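PDB 6Q1I: endoglucanase A from Clostridium longisporum, which hydrolyses internal beta-1,4-glucosidic linkages in barley beta-glucan, lichenan and carboxymethylcellulose, and also degrades xylan, preferring longer cello-oligosaccharides, through its family 5 catalytic domain. Local coordinates for residues P75-E80 against N113-G118; G28-A33 against S46-W51. All blocks are in the same frame, centred on the assembly; numbering follows the deposited sequence.

Interaction 1 (P75-E80 against N113-G118)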
loop_
_atom_site.group_PDB
_atom_site.type_symbol
_atom_site.label_atom_id
_atom_site.label_comp_id
_atom_site.label_asym_id
_atom_site.label_seq_id
_atom_site.Cartn_x
_atom_site.Cartn_y
_atom_site.Cartn_z
ATOM N N PRO A 75 -2.051 5.354 -2.945
ATOM C CA PRO A 75 -3.183 5.043 -2.066
ATOM C C PRO A 75 -4.305 6.033 -2.348
ATOM O O PRO A 75 -4.070 7.238 -2.455
ATOM C CB PRO A 75 -2.587 5.190 -0.663
ATOM C CG PRO A 75 -1.473 6.194 -0.836
ATOM C CD PRO A 75 -0.897 5.891 -2.199
ATOM N N THR A 76 -5.518 5.516 -2.527
ATOM C CA THR A 76 -6.637 6.332 -2.987
ATOM C C THR A 76 -7.877 5.989 -2.179
ATOM O O THR A 76 -8.260 4.817 -2.093
ATOM C CB THR A 76 -6.894 6.107 -4.483
ATOM O OG1 THR A 76 -5.702 6.399 -5.222
ATOM C CG2 THR A 76 -8.000 7.011 -4.989
ATOM N N THR A 77 -8.491 7.007 -1.573
ATOM C CA THR A 77 -9.728 6.849 -0.805
ATOM C C THR A 77 -10.891 7.305 -1.676
ATOM O O THR A 77 -10.895 8.440 -2.171
ATOM C CB THR A 77 -9.646 7.621 0.511
ATOM O OG1 THR A 77 -8.611 7.030 1.312
ATOM C CG2 THR A 77 -10.980 7.586 1.268
ATOM N N TRP A 78 -11.852 6.405 -1.906
ATOM C CA TRP A 78 -12.875 6.600 -2.927
ATOM C C TRP A 78 -14.264 6.908 -2.384
ATOM O O TRP A 78 -15.066 7.521 -3.097
ATOM C CB TRP A 78 -12.995 5.354 -3.818
ATOM C CG TRP A 78 -11.749 4.927 -4.524
ATOM C CD1 TRP A 78 -10.785 4.109 -4.025
ATOM C CD2 TRP A 78 -11.337 5.255 -5.861
ATOM N NE1 TRP A 78 -9.804 3.909 -4.955
ATOM C CE2 TRP A 78 -10.108 4.613 -6.088
ATOM C CE3 TRP A 78 -11.875 6.045 -6.878
ATOM C CZ2 TRP A 78 -9.418 4.721 -7.291
ATOM C CZ3 TRP A 78 -11.192 6.143 -8.072
ATOM C CH2 TRP A 78 -9.977 5.495 -8.269
ATOM N N GLY A 79 -14.585 6.475 -1.165
ATOM C CA GLY A 79 -15.975 6.490 -0.729
ATOM C C GLY A 79 -16.619 7.866 -0.751
ATOM O O GLY A 79 -17.803 8.000 -1.071
ATOM N N GLU A 80 -15.860 8.906 -0.385
ATOM C CA GLU A 80 -16.365 10.275 -0.360
ATOM C C GLU A 80 -16.679 10.811 -1.747
ATOM O O GLU A 80 -17.233 11.911 -1.857
ATOM C CB GLU A 80 -15.337 11.178 0.326
ATOM C CG GLU A 80 -15.261 11.036 1.841
ATOM C CD GLU A 80 -14.573 9.769 2.329
ATOM O OE1 GLU A 80 -13.751 9.181 1.588
ATOM O OE2 GLU A 80 -14.832 9.386 3.487
ATOM N N ASN A 113 -5.009 1.332 -5.207
ATOM C CA ASN A 113 -5.821 0.599 -4.238
ATOM C C ASN A 113 -7.138 1.319 -3.960
ATOM O O ASN A 113 -7.470 2.321 -4.597
ATOM C CB ASN A 113 -5.037 0.330 -2.944
ATOM C CG ASN A 113 -4.926 1.530 -2.037
ATOM O OD1 ASN A 113 -5.418 2.618 -2.345
ATOM N ND2 ASN A 113 -4.271 1.330 -0.888
ATOM N N THR A 114 -7.928 0.747 -3.046
ATOM C CA THR A 114 -8.811 1.519 -2.181
ATOM C C THR A 114 -8.126 1.615 -0.821
ATOM O O THR A 114 -7.409 0.694 -0.407
ATOM C CB THR A 114 -10.222 0.922 -2.042
ATOM O OG1 THR A 114 -10.204 -0.235 -1.199
ATOM C CG2 THR A 114 -10.828 0.590 -3.394
ATOM N N HIS A 115 -8.358 2.724 -0.111
ATOM C CA HIS A 115 -7.521 3.041 1.030
ATOM C C HIS A 115 -8.371 3.189 2.298
ATOM O O HIS A 115 -8.739 2.179 2.900
ATOM C CB HIS A 115 -6.551 4.183 0.735
ATOM C CG HIS A 115 -5.353 4.147 1.616
ATOM N ND1 HIS A 115 -4.316 3.266 1.410
ATOM C CD2 HIS A 115 -5.049 4.837 2.740
ATOM C CE1 HIS A 115 -3.408 3.440 2.349
ATOM N NE2 HIS A 115 -3.831 4.380 3.173
ATOM N N HIS A 116 -8.668 4.412 2.744
ATOM C CA HIS A 116 -9.359 4.606 4.026
ATOM C C HIS A 116 -10.874 4.469 3.853
ATOM O O HIS A 116 -11.632 5.443 3.889
ATOM C CB HIS A 116 -9.034 5.964 4.632
ATOM C CG HIS A 116 -7.614 6.138 5.061
ATOM N ND1 HIS A 116 -6.941 5.197 5.804
ATOM C CD2 HIS A 116 -6.758 7.175 4.894
ATOM C CE1 HIS A 116 -5.727 5.644 6.072
ATOM N NE2 HIS A 116 -5.587 6.839 5.523
ATOM N N GLU A 117 -11.317 3.219 3.687
ATOM C CA GLU A 117 -12.728 2.913 3.477
ATOM C C GLU A 117 -13.393 2.278 4.699
ATOM O O GLU A 117 -14.545 1.852 4.609
ATOM C CB GLU A 117 -12.941 2.009 2.255
ATOM C CG GLU A 117 -12.135 2.352 1.002
ATOM C CD GLU A 117 -12.486 3.651 0.301
ATOM O OE1 GLU A 117 -13.506 4.305 0.626
ATOM O OE2 GLU A 117 -11.705 3.997 -0.613
ATOM N N GLY A 118 -12.703 2.213 5.836
ATOM C CA GLY A 118 -13.140 1.412 6.967
ATOM C C GLY A 118 -14.362 1.927 7.708
ATOM O O GLY A 118 -14.908 1.189 8.539
HETATM O O HOH W 1 -14.358 6.496 2.138
#

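Interaction 2 (G28-A33 against S46-W51)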
loop_
_atom_site.group_PDB
_atom_site.type_symbol
_atom_site.label_atom_id
_atom_site.label_comp_id
_atom_site.label_asym_id
_atom_site.label_seq_id
_atom_site.Cartn_x
_atom_site.Cartn_y
_atom_site.Cartn_z
ATOM N N GLY A 28 1.803 9.159 -0.042
ATOM C CA GLY A 28 0.936 9.073 1.120
ATOM C C GLY A 28 0.259 10.386 1.501
ATOM O O GLY A 28 0.757 11.480 1.227
ATOM N N ASN A 29 -0.877 10.266 2.201
ATOM C CA ASN A 29 -1.632 11.422 2.700
ATOM C C ASN A 29 -1.990 12.394 1.575
ATOM O O ASN A 29 -1.950 13.614 1.754
ATOM C CB ASN A 29 -0.903 12.144 3.840
ATOM C CG ASN A 29 -1.008 11.417 5.174
ATOM O OD1 ASN A 29 -1.368 10.242 5.243
ATOM N ND2 ASN A 29 -0.661 12.119 6.251
ATOM N N THR A 30 -2.382 11.846 0.422
ATOM C CA THR A 30 -2.648 12.601 -0.801
ATOM C C THR A 30 -4.011 12.200 -1.360
ATOM O O THR A 30 -5.025 12.674 -0.845
ATOM C CB THR A 30 -1.461 12.421 -1.752
ATOM O OG1 THR A 30 -0.263 12.766 -1.043
ATOM C CG2 THR A 30 -1.554 13.327 -2.956
ATOM N N LEU A 31 -4.082 11.333 -2.377
ATOM C CA LEU A 31 -5.389 10.893 -2.872
ATOM C C LEU A 31 -6.094 9.971 -1.885
ATOM O O LEU A 31 -7.276 9.653 -2.086
ATOM C CB LEU A 31 -5.264 10.232 -4.242
ATOM C CG LEU A 31 -4.597 11.133 -5.290
ATOM C CD1 LEU A 31 -4.434 10.381 -6.590
ATOM C CD2 LEU A 31 -5.360 12.425 -5.516
ATOM N N ASP A 32 -5.392 9.567 -0.826
ATOM C CA ASP A 32 -5.930 8.783 0.271
ATOM C C ASP A 32 -6.431 9.632 1.425
ATOM O O ASP A 32 -7.123 9.103 2.301
ATOM C CB ASP A 32 -4.859 7.824 0.821
ATOM C CG ASP A 32 -3.521 8.502 1.096
ATOM O OD1 ASP A 32 -3.010 9.215 0.215
ATOM O OD2 ASP A 32 -2.958 8.279 2.188
ATOM N N ALA A 33 -6.081 10.916 1.469
ATOM C CA ALA A 33 -6.532 11.765 2.565
ATOM C C ALA A 33 -8.049 11.699 2.671
ATOM O O ALA A 33 -8.764 11.950 1.693
ATOM C CB ALA A 33 -6.062 13.207 2.344
ATOM N N SER A 46 -9.418 19.694 -3.370
ATOM C CA SER A 46 -9.785 19.899 -1.974
ATOM C C SER A 46 -9.489 18.666 -1.134
ATOM O O SER A 46 -9.182 18.780 0.057
ATOM C CB SER A 46 -11.272 20.226 -1.875
ATOM O OG SER A 46 -11.588 21.360 -2.654
ATOM N N PHE A 47 -9.617 17.480 -1.723
ATOM C CA PHE A 47 -9.282 16.238 -1.030
ATOM C C PHE A 47 -7.774 16.000 -1.040
ATOM O O PHE A 47 -7.169 15.743 0.006
ATOM C CB PHE A 47 -9.994 15.077 -1.722
ATOM C CG PHE A 47 -11.499 15.137 -1.642
ATOM C CD1 PHE A 47 -12.180 14.418 -0.666
ATOM C CD2 PHE A 47 -12.233 15.883 -2.552
ATOM C CE1 PHE A 47 -13.559 14.453 -0.597
ATOM C CE2 PHE A 47 -13.611 15.914 -2.489
ATOM C CZ PHE A 47 -14.273 15.198 -1.505
ATOM N N GLU A 48 -7.161 16.089 -2.225
ATOM C CA GLU A 48 -5.739 15.808 -2.397
ATOM C C GLU A 48 -4.880 16.629 -1.446
ATOM O O GLU A 48 -3.876 16.129 -0.919
ATOM C CB GLU A 48 -5.351 16.094 -3.855
ATOM C CG GLU A 48 -3.908 15.754 -4.190
ATOM C CD GLU A 48 -3.601 15.863 -5.666
ATOM O OE1 GLU A 48 -4.544 16.071 -6.460
ATOM O OE2 GLU A 48 -2.413 15.744 -6.035
ATOM N N THR A 49 -5.250 17.897 -1.225
ATOM C CA THR A 49 -4.508 18.804 -0.354
ATOM C C THR A 49 -5.097 18.892 1.052
ATOM O O THR A 49 -4.615 19.683 1.866
ATOM C CB THR A 49 -4.437 20.211 -0.962
ATOM O OG1 THR A 49 -5.746 20.791 -1.007
ATOM C CG2 THR A 49 -3.836 20.183 -2.364
ATOM N N GLY A 50 -6.107 18.079 1.364
ATOM C CA GLY A 50 -6.854 18.241 2.600
ATOM C C GLY A 50 -6.102 17.883 3.862
ATOM O O GLY A 50 -6.530 18.280 4.955
ATOM N N TRP A 51 -5.026 17.099 3.746
ATOM C CA TRP A 51 -4.166 16.776 4.881
ATOM C C TRP A 51 -2.829 17.509 4.803
ATOM O O TRP A 51 -1.838 17.075 5.406
ATOM C CB TRP A 51 -3.999 15.264 5.038
ATOM C CG TRP A 51 -5.179 14.591 5.692
ATOM C CD1 TRP A 51 -6.287 15.191 6.217
ATOM C CD2 TRP A 51 -5.355 13.187 5.897
ATOM N NE1 TRP A 51 -7.141 14.248 6.734
ATOM C CE2 TRP A 51 -6.590 13.009 6.552
ATOM C CE3 TRP A 51 -4.588 12.058 5.585
ATOM C CZ2 TRP A 51 -7.073 11.748 6.904
ATOM C CZ3 TRP A 51 -5.066 10.818 5.933
ATOM C CH2 TRP A 51 -6.297 10.672 6.583
HETATM O O HOH W 2 -3.024 16.262 1.706
HETATM O O HOH W 3 -0.108 14.929 5.836
#

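Interaction 1 (P75-E80 against N113-G118)
Asn113 opens the contact with both backbone and side chain. Its O lies in the ring plane of Trp78 and takes the indole NE1-H along a practically straight line, NE1 to O 2.8 Å. With CG in the crowded position between backbone N and carbonyl carbon (chi1 77°), the amide turns toward Thr76, whose N donates to OD1 at 2.9 Å; ND2 donates to His115 ND1, 3.0 Å away, and also to Glu156. Thr114 sets CG2 against Trp78 CD1 at 3.6 Å, crossing the indole at about a right angle, while its OG1 bonds to Thr157 O. The two segments belong to the loops that follow strands 71-74 and 109-113, neighbours in the (beta/alpha)8 barrel of family 5 glycosidases, at the C-terminal strand ends where this fold keeps its active site. His115 swings its imidazole anti to its backbone N (chi1 -156°), and Pro75 CB sits over one face in a CH-pi contact, 3.6 Å from the ring centroid. The bond from Asn113 reaches ND1 in the imidazole plane and should fix the ring's rotation. At His116, centre of an inverse gamma turn, N donates to Thr77 OG1 at 3.0 Å, an oxygen also hydrogen-bonded to Asp32 O. Glu117, bent at chi2, brings its buried carboxylate across the start of the 3-10 segment: Trp78 N makes a nearly straight bond to OE2 at 2.7 Å, Gly79 N a longer, more bent one to OE1 at 3.0 Å, both on syn lone pairs. Trp120 NE1 also grips OE1, and a water lies between OE1 and Glu80 OE1.

Interaction 2 (G28-A33 against S46-W51)
Ala33 lies against the indole of Trp51: its CA stands over the six-membered ring, 3.8 Å from the centroid, and its CB touches CD2 at 3.6 Å. At the edge of the same ring Asn29 presents its amide, CG to Trp51 CE3 3.7 Å; the side chains cross at about a right angle, and the amide and ring planes are 71° apart. Deeper in, Glu48 runs out extended, CG anti to its backbone N (chi1 -176°), with its methylenes alongside Thr30 CG2 and Leu31 CD2; Thr30 CG2 meets Glu48 CG at 3.6 Å.

Two waters carry the polar link between the segments. One donates to Asn29 O and Glu48 O and accepts from Trp51 N, while the other accepts from Asn29 ND2 and donates to Trp51 O at 2.8 Å.

Behind this layer, a type I turn from Thr30 to Ala33 presents the alanine, and Asp32 ties the loop together: OD1 receives Thr30 N at 2.7 Å and OD2 receives Asn29 N through its syn lone pair. The Glu48 carboxylate is held by a salt bridge from OE1 to Arg95 of helix 90-105 and a hydrogen bond from OE2 to Thr56.

The contact joins the loop leaving strand 23-27, first of the (beta/alpha)8 barrel, to the C-terminal end of helix 44-48, and the backbone bond of Gly28 to Asp318 in the last strand, 314-318, lies where the barrel closes.

The two contacts adjoin at the loops after strands 23-27 and 71-74, with centres about 11 Å apart. Thr77 joins them twice: its N lies 3.0 Å from Leu31 O and its OG1 2.7 Å from Asp32 O, both probable hydrogen bonds. Asp32 CB also packs on Pro75 O at 3.4 Å. Interaction 1 is the nearer to catalysis: the His115 side chain is about 4 Å from that of Gln284 and about 6 Å from that of Gln160, the altered residues at the probable nucleophile and proton-donor positions. Interaction 2 lies farther out; the Asn29 side chain is about 9 Å from that of Gln284.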